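Local coordinates for protein telomerase reverse transcriptase (Candida tropicalis MYA-3404, PDB 6ZD1) that probably lengthens telomeres as a reverse transcriptase, adding simple repeats to chromosome ends by copying a template within the telomerase RNA, at residues I88-L93 / S170-I175; N174-F179 / L193-H198; L333-F338 / N549-V554. All blocks are in the same frame, centred on the assembly; numbering follows the deposited sequence.

Contact 1: residues I88-L93 / S170-I175; sequences IIMGKL and SLVKNI
Two helices of the telomerase RNA-binding domain run roughly antiparallel here, with I89 and M90 of helix 79-93 facing L171, V172 and I175 of helix 158-179. The short axes make an angle of 140° and approach to 10.9 Å, a spacing wide enough for side chains to fill the gap between the backbones. The CA atoms of M90 and V172 mark one of the close passages, at 7.8 Å. This is helix-to-helix packing within an all-helical part of the domain, and it is wholly apolar.

M90, present as selenomethionine, does most of the bridging. Its chain is bent at chi2 (-55°), which sets SE, and at chi3 (-59°), which sets CE; SE lies among three residues of helix 158-179. It is met by I175 through CD1, by V172 through CG2 at 4.1 Å, and by L171 through CB at 4.2 Å. The side chain of V172 stands about perpendicular to that of M90, whereas L171 and I175 meet it on a slant.

Neighbouring helices and a loop add to the packing: I89 also leans on Y53 and I56 of helix 53-60, V172 reaches I112, F115 and L116 of helix 104-117, and W99, in a loop, packs on M90.

I89 and I175 pass alongside each other in opposite senses, each presenting a methyl. The CD1 methyl of I175 serves both residues of helix 79-93: it lies 3.8 Å from SE of M90 and 3.6 Å from CG2 of I89.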
# COMPACT_ATOMS: atom_id res chain seq x y z
N ILE A 88 -4.57 20.18 22.90
CA ILE A 88 -5.00 20.43 24.27
C ILE A 88 -4.22 19.56 25.24
O ILE A 88 -3.80 20.02 26.31
CB ILE A 88 -6.52 20.21 24.40
CG1 ILE A 88 -7.28 21.41 23.82
CG2 ILE A 88 -6.92 19.95 25.85
CD1 ILE A 88 -8.79 21.25 23.85
N ILE A 89 -3.99 18.29 24.88
CA ILE A 89 -3.14 17.43 25.70
C ILE A 89 -1.72 17.97 25.75
O ILE A 89 -1.10 18.07 26.82
CB ILE A 89 -3.17 15.98 25.18
CG1 ILE A 89 -4.61 15.47 25.07
CG2 ILE A 89 -2.38 15.07 26.11
CD1 ILE A 89 -5.18 14.98 26.36
N MSE A 90 -1.18 18.35 24.59
CA MSE A 90 0.19 18.85 24.50
C MSE A 90 0.38 20.12 25.31
O MSE A 90 1.42 20.31 25.94
CB MSE A 90 0.58 19.09 23.04
CG MSE A 90 0.69 17.82 22.20
SE MSE A 90 1.92 16.53 22.98
CE MSE A 90 3.53 17.63 22.98
N GLY A 91 -0.63 20.99 25.29
CA GLY A 91 -0.56 22.19 26.10
C GLY A 91 -0.49 21.88 27.58
O GLY A 91 0.34 22.42 28.31
N LYS A 92 -1.36 20.97 28.04
CA LYS A 92 -1.32 20.55 29.44
C LYS A 92 -0.01 19.84 29.77
O LYS A 92 0.54 20.02 30.86
CB LYS A 92 -2.51 19.64 29.74
CG LYS A 92 -3.84 20.37 29.89
CD LYS A 92 -5.00 19.38 29.98
CE LYS A 92 -5.93 19.71 31.14
NZ LYS A 92 -5.30 19.48 32.48
N LEU A 93 0.50 19.03 28.84
CA LEU A 93 1.69 18.23 29.12
C LEU A 93 2.95 19.09 29.13
O LEU A 93 3.84 18.88 29.96
CB LEU A 93 1.82 17.11 28.09
CG LEU A 93 1.29 15.73 28.46
CD1 LEU A 93 2.17 15.11 29.53
CD2 LEU A 93 -0.15 15.81 28.95
N SER A 170 6.95 9.60 21.06
CA SER A 170 6.46 9.08 22.33
C SER A 170 5.20 9.79 22.80
O SER A 170 4.22 9.14 23.16
CB SER A 170 7.54 9.16 23.41
OG SER A 170 8.69 8.39 23.06
N LEU A 171 5.21 11.13 22.82
CA LEU A 171 4.04 11.85 23.30
C LEU A 171 2.93 11.88 22.26
O LEU A 171 1.83 11.37 22.51
CB LEU A 171 4.44 13.27 23.70
CG LEU A 171 5.24 13.37 25.00
CD1 LEU A 171 5.51 14.82 25.35
CD2 LEU A 171 4.45 12.70 26.10
N VAL A 172 3.20 12.46 21.09
CA VAL A 172 2.14 12.66 20.10
C VAL A 172 1.57 11.32 19.64
O VAL A 172 0.35 11.14 19.59
CB VAL A 172 2.65 13.49 18.92
CG1 VAL A 172 1.58 13.61 17.84
CG2 VAL A 172 3.09 14.87 19.39
N LYS A 173 2.44 10.35 19.36
CA LYS A 173 1.97 9.09 18.81
C LYS A 173 1.15 8.31 19.84
O LYS A 173 0.10 7.74 19.50
CB LYS A 173 3.15 8.26 18.32
CG LYS A 173 2.78 6.88 17.79
CD LYS A 173 4.01 6.06 17.48
CE LYS A 173 4.60 6.42 16.13
NZ LYS A 173 3.71 5.95 15.04
N ASN A 174 1.60 8.27 21.09
CA ASN A 174 0.84 7.53 22.10
C ASN A 174 -0.51 8.17 22.38
O ASN A 174 -1.48 7.46 22.66
CB ASN A 174 1.65 7.41 23.39
CG ASN A 174 2.84 6.50 23.24
OD1 ASN A 174 2.92 5.72 22.29
ND2 ASN A 174 3.77 6.57 24.18
N ILE A 175 -0.59 9.50 22.31
CA ILE A 175 -1.89 10.16 22.45
C ILE A 175 -2.84 9.68 21.37
O ILE A 175 -4.00 9.35 21.65
CB ILE A 175 -1.70 11.69 22.40
CG1 ILE A 175 -0.97 12.16 23.65
CG2 ILE A 175 -3.04 12.39 22.23
CD1 ILE A 175 -0.39 13.55 23.53

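Contact 2: residues N174-F179 / L193-H198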
# COMPACT_ATOMS: atom_id res chain seq x y z
N ASN A 174 1.60 8.27 21.09
CA ASN A 174 0.84 7.53 22.10
C ASN A 174 -0.51 8.17 22.38
O ASN A 174 -1.48 7.46 22.66
CB ASN A 174 1.65 7.41 23.39
CG ASN A 174 2.84 6.50 23.24
OD1 ASN A 174 2.92 5.72 22.29
ND2 ASN A 174 3.77 6.57 24.18
N ILE A 175 -0.59 9.50 22.31
CA ILE A 175 -1.89 10.16 22.45
C ILE A 175 -2.84 9.68 21.37
O ILE A 175 -4.00 9.35 21.65
CB ILE A 175 -1.70 11.69 22.40
CG1 ILE A 175 -0.97 12.16 23.65
CG2 ILE A 175 -3.04 12.39 22.23
CD1 ILE A 175 -0.39 13.55 23.53
N VAL A 176 -2.36 9.59 20.12
CA VAL A 176 -3.19 9.08 19.03
C VAL A 176 -3.57 7.64 19.30
O VAL A 176 -4.74 7.24 19.14
CB VAL A 176 -2.45 9.22 17.69
CG1 VAL A 176 -3.25 8.55 16.58
CG2 VAL A 176 -2.21 10.69 17.37
N ARG A 177 -2.60 6.82 19.72
CA ARG A 177 -2.90 5.42 20.01
C ARG A 177 -3.83 5.29 21.20
O ARG A 177 -4.60 4.33 21.28
CB ARG A 177 -1.60 4.65 20.25
CG ARG A 177 -0.71 4.52 19.02
CD ARG A 177 0.53 3.68 19.33
NE ARG A 177 0.17 2.37 19.88
CZ ARG A 177 0.04 1.27 19.15
NH1 ARG A 177 0.22 1.31 17.84
NH2 ARG A 177 -0.29 0.12 19.73
N ALA A 178 -3.79 6.25 22.13
CA ALA A 178 -4.62 6.17 23.32
C ALA A 178 -6.10 6.34 22.99
O ALA A 178 -6.95 5.70 23.61
CB ALA A 178 -4.18 7.23 24.34
N PHE A 179 -6.42 7.20 22.02
CA PHE A 179 -7.80 7.57 21.77
C PHE A 179 -8.38 7.01 20.48
O PHE A 179 -9.58 6.76 20.43
CB PHE A 179 -7.95 9.10 21.76
CG PHE A 179 -7.72 9.74 23.10
CD1 PHE A 179 -8.71 9.72 24.07
CD2 PHE A 179 -6.53 10.37 23.39
CE1 PHE A 179 -8.51 10.30 25.30
CE2 PHE A 179 -6.32 10.96 24.63
CZ PHE A 179 -7.31 10.93 25.58
N LEU A 193 -6.83 9.84 5.89
CA LEU A 193 -6.69 9.00 7.07
C LEU A 193 -7.83 9.32 8.02
O LEU A 193 -8.26 10.47 8.12
CB LEU A 193 -5.34 9.21 7.75
CG LEU A 193 -4.19 8.48 7.06
CD1 LEU A 193 -2.87 8.99 7.57
CD2 LEU A 193 -4.31 6.99 7.30
N PHE A 194 -8.33 8.30 8.70
CA PHE A 194 -9.55 8.44 9.48
C PHE A 194 -9.33 7.96 10.90
O PHE A 194 -8.82 6.86 11.12
CB PHE A 194 -10.69 7.70 8.81
CG PHE A 194 -11.07 8.31 7.49
CD1 PHE A 194 -10.97 7.59 6.32
CD2 PHE A 194 -11.49 9.63 7.43
CE1 PHE A 194 -11.31 8.17 5.11
CE2 PHE A 194 -11.83 10.21 6.23
CZ PHE A 194 -11.74 9.48 5.07
N TYR A 195 -9.70 8.81 11.86
CA TYR A 195 -9.55 8.52 13.28
C TYR A 195 -10.90 8.06 13.83
O TYR A 195 -11.85 8.85 13.90
CB TYR A 195 -9.04 9.76 14.02
CG TYR A 195 -7.64 10.19 13.62
CD1 TYR A 195 -7.40 10.83 12.41
CD2 TYR A 195 -6.57 9.96 14.47
CE1 TYR A 195 -6.12 11.23 12.06
CE2 TYR A 195 -5.29 10.36 14.12
CZ TYR A 195 -5.07 10.99 12.92
OH TYR A 195 -3.79 11.37 12.58
N PHE A 196 -10.98 6.79 14.19
CA PHE A 196 -12.13 6.23 14.90
C PHE A 196 -11.73 6.03 16.35
O PHE A 196 -10.70 5.41 16.63
CB PHE A 196 -12.58 4.91 14.29
CG PHE A 196 -13.06 5.02 12.87
CD1 PHE A 196 -14.40 5.22 12.59
CD2 PHE A 196 -12.17 4.91 11.81
CE1 PHE A 196 -14.85 5.32 11.29
CE2 PHE A 196 -12.61 5.01 10.51
CZ PHE A 196 -13.95 5.21 10.25
N THR A 197 -12.53 6.55 17.28
CA THR A 197 -12.30 6.28 18.69
C THR A 197 -12.42 4.78 18.95
O THR A 197 -13.22 4.09 18.32
CB THR A 197 -13.29 7.05 19.57
OG1 THR A 197 -14.61 6.53 19.37
CG2 THR A 197 -13.27 8.53 19.23
N HIS A 198 -11.60 4.28 19.88
CA HIS A 198 -11.57 2.85 20.14
C HIS A 198 -12.96 2.32 20.49
O HIS A 198 -13.33 1.21 20.08
CB HIS A 198 -10.59 2.52 21.27
CG HIS A 198 -9.15 2.75 20.91
ND1 HIS A 198 -8.53 2.10 19.86
CD2 HIS A 198 -8.21 3.54 21.46
CE1 HIS A 198 -7.27 2.49 19.78
NE2 HIS A 198 -7.05 3.37 20.74
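The last turn of helix 158-179, carrying V176, R177 and F179, meets Y195, T197 and H198 where strand 193-197 gives way to the next helix; the short axes are 8.9 Å apart at 53°. Strand 193-197 pairs antiparallel with strand 180-184, and the sequence running from F179 through E184 identifies this hairpin as the T motif of the telomerase RNA-binding domain. The contact joins the helix entering the hairpin to the residues leaving it.

At the apolar end, V176 places its CG1 methyl at the edge of the Y195 ring, near the ring plane and 3.7 Å from CE2. The two side chains stand about perpendicular. V182 of strand 180-184 touches both, W180 meets the Y195 ring edge-to-face, and the tyrosine OH bonds to L116 O on helix 104-117.

At the other end, carbonyls of the finishing helix receive polar groups. F179 O accepts the backbone N-H of H198 at 3.2 Å, and T197 CA lies 3.3 Å from F179 O in a C-H...O contact. T197 occupies the N-cap position of helix 198-216, so this oxygen grips the junction between strand and helix.

The H198 ring reaches back past this junction, its CG anti to the carbonyl carbon (chi1 -68°). Its edge faces two successive carbonyls, with CD2 3.3 Å from A178 O. The negative end of the helix dipole would tend to polarise the imidazole. NE2 donates to R177 O at 2.7 Å, nearly straight (170° at the hydrogen), with the oxygen almost in the ring plane and NE2 tilted out of the carbonyl plane.

Contact 3: residues L333-F338 / N549-V554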
# COMPACT_ATOMS: atom_id res chain seq x y z
N LEU A 333 -17.00 2.11 -33.35
CA LEU A 333 -16.53 1.12 -32.38
C LEU A 333 -17.54 0.96 -31.26
O LEU A 333 -18.19 1.93 -30.85
CB LEU A 333 -15.17 1.52 -31.80
CG LEU A 333 -14.04 1.56 -32.82
CD1 LEU A 333 -12.78 2.10 -32.18
CD2 LEU A 333 -13.80 0.17 -33.40
N TYR A 334 -17.68 -0.27 -30.78
CA TYR A 334 -18.58 -0.60 -29.69
C TYR A 334 -17.75 -1.06 -28.51
O TYR A 334 -16.77 -1.79 -28.67
CB TYR A 334 -19.56 -1.70 -30.10
CG TYR A 334 -20.24 -1.44 -31.43
CD1 TYR A 334 -19.57 -1.67 -32.63
CD2 TYR A 334 -21.54 -0.96 -31.48
CE1 TYR A 334 -20.18 -1.42 -33.84
CE2 TYR A 334 -22.15 -0.70 -32.69
CZ TYR A 334 -21.47 -0.94 -33.87
OH TYR A 334 -22.07 -0.69 -35.08
N MSE A 335 -18.11 -0.60 -27.31
CA MSE A 335 -17.35 -1.01 -26.14
C MSE A 335 -18.22 -1.25 -24.91
O MSE A 335 -19.25 -0.62 -24.71
CB MSE A 335 -16.27 0.02 -25.81
CG MSE A 335 -16.77 1.43 -25.64
SE MSE A 335 -15.28 2.62 -25.29
CE MSE A 335 -14.29 2.34 -26.95
N ILE A 336 -17.76 -2.20 -24.10
CA ILE A 336 -18.48 -2.68 -22.93
C ILE A 336 -17.47 -2.86 -21.80
O ILE A 336 -16.38 -3.39 -22.01
CB ILE A 336 -19.21 -4.00 -23.24
CG1 ILE A 336 -19.84 -4.60 -21.98
CG2 ILE A 336 -18.28 -4.99 -23.93
CD1 ILE A 336 -21.21 -4.06 -21.69
N LYS A 337 -17.81 -2.37 -20.61
CA LYS A 337 -17.02 -2.62 -19.41
C LYS A 337 -17.88 -3.34 -18.38
O LYS A 337 -19.08 -3.07 -18.27
CB LYS A 337 -16.45 -1.32 -18.82
CG LYS A 337 -17.42 -0.51 -17.98
CD LYS A 337 -16.72 0.61 -17.24
CE LYS A 337 -17.69 1.36 -16.35
NZ LYS A 337 -17.01 2.47 -15.62
N PHE A 338 -17.26 -4.25 -17.64
CA PHE A 338 -17.97 -5.04 -16.64
C PHE A 338 -16.96 -5.53 -15.61
O PHE A 338 -15.80 -5.80 -15.95
CB PHE A 338 -18.73 -6.21 -17.29
CG PHE A 338 -17.87 -7.14 -18.11
CD1 PHE A 338 -17.58 -6.86 -19.44
CD2 PHE A 338 -17.37 -8.31 -17.56
CE1 PHE A 338 -16.80 -7.73 -20.20
CE2 PHE A 338 -16.59 -9.18 -18.31
CZ PHE A 338 -16.31 -8.88 -19.63
N ASN A 549 -20.34 9.00 -25.64
CA ASN A 549 -19.06 8.67 -26.24
C ASN A 549 -17.89 8.68 -25.26
O ASN A 549 -16.76 8.39 -25.67
CB ASN A 549 -18.76 9.63 -27.40
CG ASN A 549 -19.45 9.22 -28.68
OD1 ASN A 549 -18.87 8.51 -29.50
ND2 ASN A 549 -20.70 9.65 -28.84
N LYS A 550 -18.13 9.00 -23.99
CA LYS A 550 -17.10 8.94 -22.96
C LYS A 550 -17.41 7.80 -22.01
O LYS A 550 -18.53 7.69 -21.50
CB LYS A 550 -17.01 10.26 -22.19
CG LYS A 550 -16.06 11.28 -22.79
CD LYS A 550 -16.60 11.90 -24.07
CE LYS A 550 -17.88 12.68 -23.82
NZ LYS A 550 -18.35 13.37 -25.06
N MSE A 551 -16.41 6.95 -21.76
CA MSE A 551 -16.53 5.91 -20.75
C MSE A 551 -15.33 5.97 -19.81
O MSE A 551 -14.20 6.20 -20.24
CB MSE A 551 -16.63 4.53 -21.38
CG MSE A 551 -16.61 3.39 -20.37
SE MSE A 551 -16.65 1.60 -21.16
CE MSE A 551 -18.43 1.67 -21.96
N THR A 552 -15.57 5.76 -18.52
CA THR A 552 -14.51 5.73 -17.52
C THR A 552 -14.17 4.28 -17.20
O THR A 552 -14.96 3.56 -16.58
CB THR A 552 -14.92 6.48 -16.25
OG1 THR A 552 -15.13 7.86 -16.56
CG2 THR A 552 -13.83 6.37 -15.20
N PHE A 553 -13.01 3.85 -17.66
CA PHE A 553 -12.42 2.59 -17.22
C PHE A 553 -11.49 2.92 -16.05
O PHE A 553 -11.48 4.04 -15.55
CB PHE A 553 -11.73 1.90 -18.39
CG PHE A 553 -11.48 0.43 -18.16
CD1 PHE A 553 -12.47 -0.37 -17.62
CD2 PHE A 553 -10.27 -0.14 -18.50
CE1 PHE A 553 -12.25 -1.71 -17.41
CE2 PHE A 553 -10.04 -1.48 -18.29
CZ PHE A 553 -11.03 -2.27 -17.74
N VAL A 554 -10.72 1.93 -15.58
CA VAL A 554 -9.92 2.14 -14.38
C VAL A 554 -8.96 3.30 -14.60
O VAL A 554 -8.02 3.21 -15.39
CB VAL A 554 -9.17 0.86 -14.02
CG1 VAL A 554 -10.08 -0.10 -13.29
CG2 VAL A 554 -8.64 0.20 -15.29
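Apolar packing centres on M551, whose side chain enters between M335 and K337, two residues pointing from the same side of strand 334-338. Both methionines are present as selenomethionine. M551 extends CG anti to its backbone N (chi1 174°), and a bend at chi3 turns its methyl: SE lies against the aliphatic start of the lysine, 3.7 Å from K337 CB, while CE rests 4.0 Å from M335 CG. That methyl also sits 3.7 Å from the carbonyl oxygen M335 O. The side chains slide past one another in opposite senses, so the fit is one of interleaving. F553 adds its ring obliquely, with CD1 4.3 Å from K337 CB. I541 of strand 539-541 touches both M335 and M551, and I505 of strand 503-508 packs on F553.

The polar part is a single bond from the lysine tip. Beyond CG the K337 chain is fully extended and carries its ammonium past M551 to the backbone carbonyl of T552. NZ lies nearly along the C=O axis, although the modelled 2.5 Å from NZ to T552 O is short and its exact length doubtful. The T552 CB points away from strand 334-338, and OG1 bonds to D557.

As for the backbones, the strands belong to different sheets and face each other through side chains, with axes 8.8 Å apart and an angle of 34° between their directions. Strand 334-339 is a middle strand of the palm sheet and corresponds to motif A, which in reverse transcriptases leads into a metal-binding aspartate; strand 550-553 opens the small sheet that corresponds to motif E, the primer grip. Packing of the primer-grip sheet against the palm is characteristic of the reverse transcriptase fold.

Contact 1 comes first along the chain, closing a loop of 76 residues, 30 of them helical and none in a strand, that returns helix 158-179 to helix 79-93. Contact 2 opens on the same helix that closes contact 1: the two share N174 and I175, lie 12 Å apart between centres, and use consecutive turns of that helix, the second closing just 13 residues that include strand 180-184. Together they tie the helical bundle of the RNA-binding domain to its hairpin. Contact 3 follows in series, spanning 210 residues within the reverse transcriptase domain, its centre about 51 Å from that of contact 1. None is nested in another.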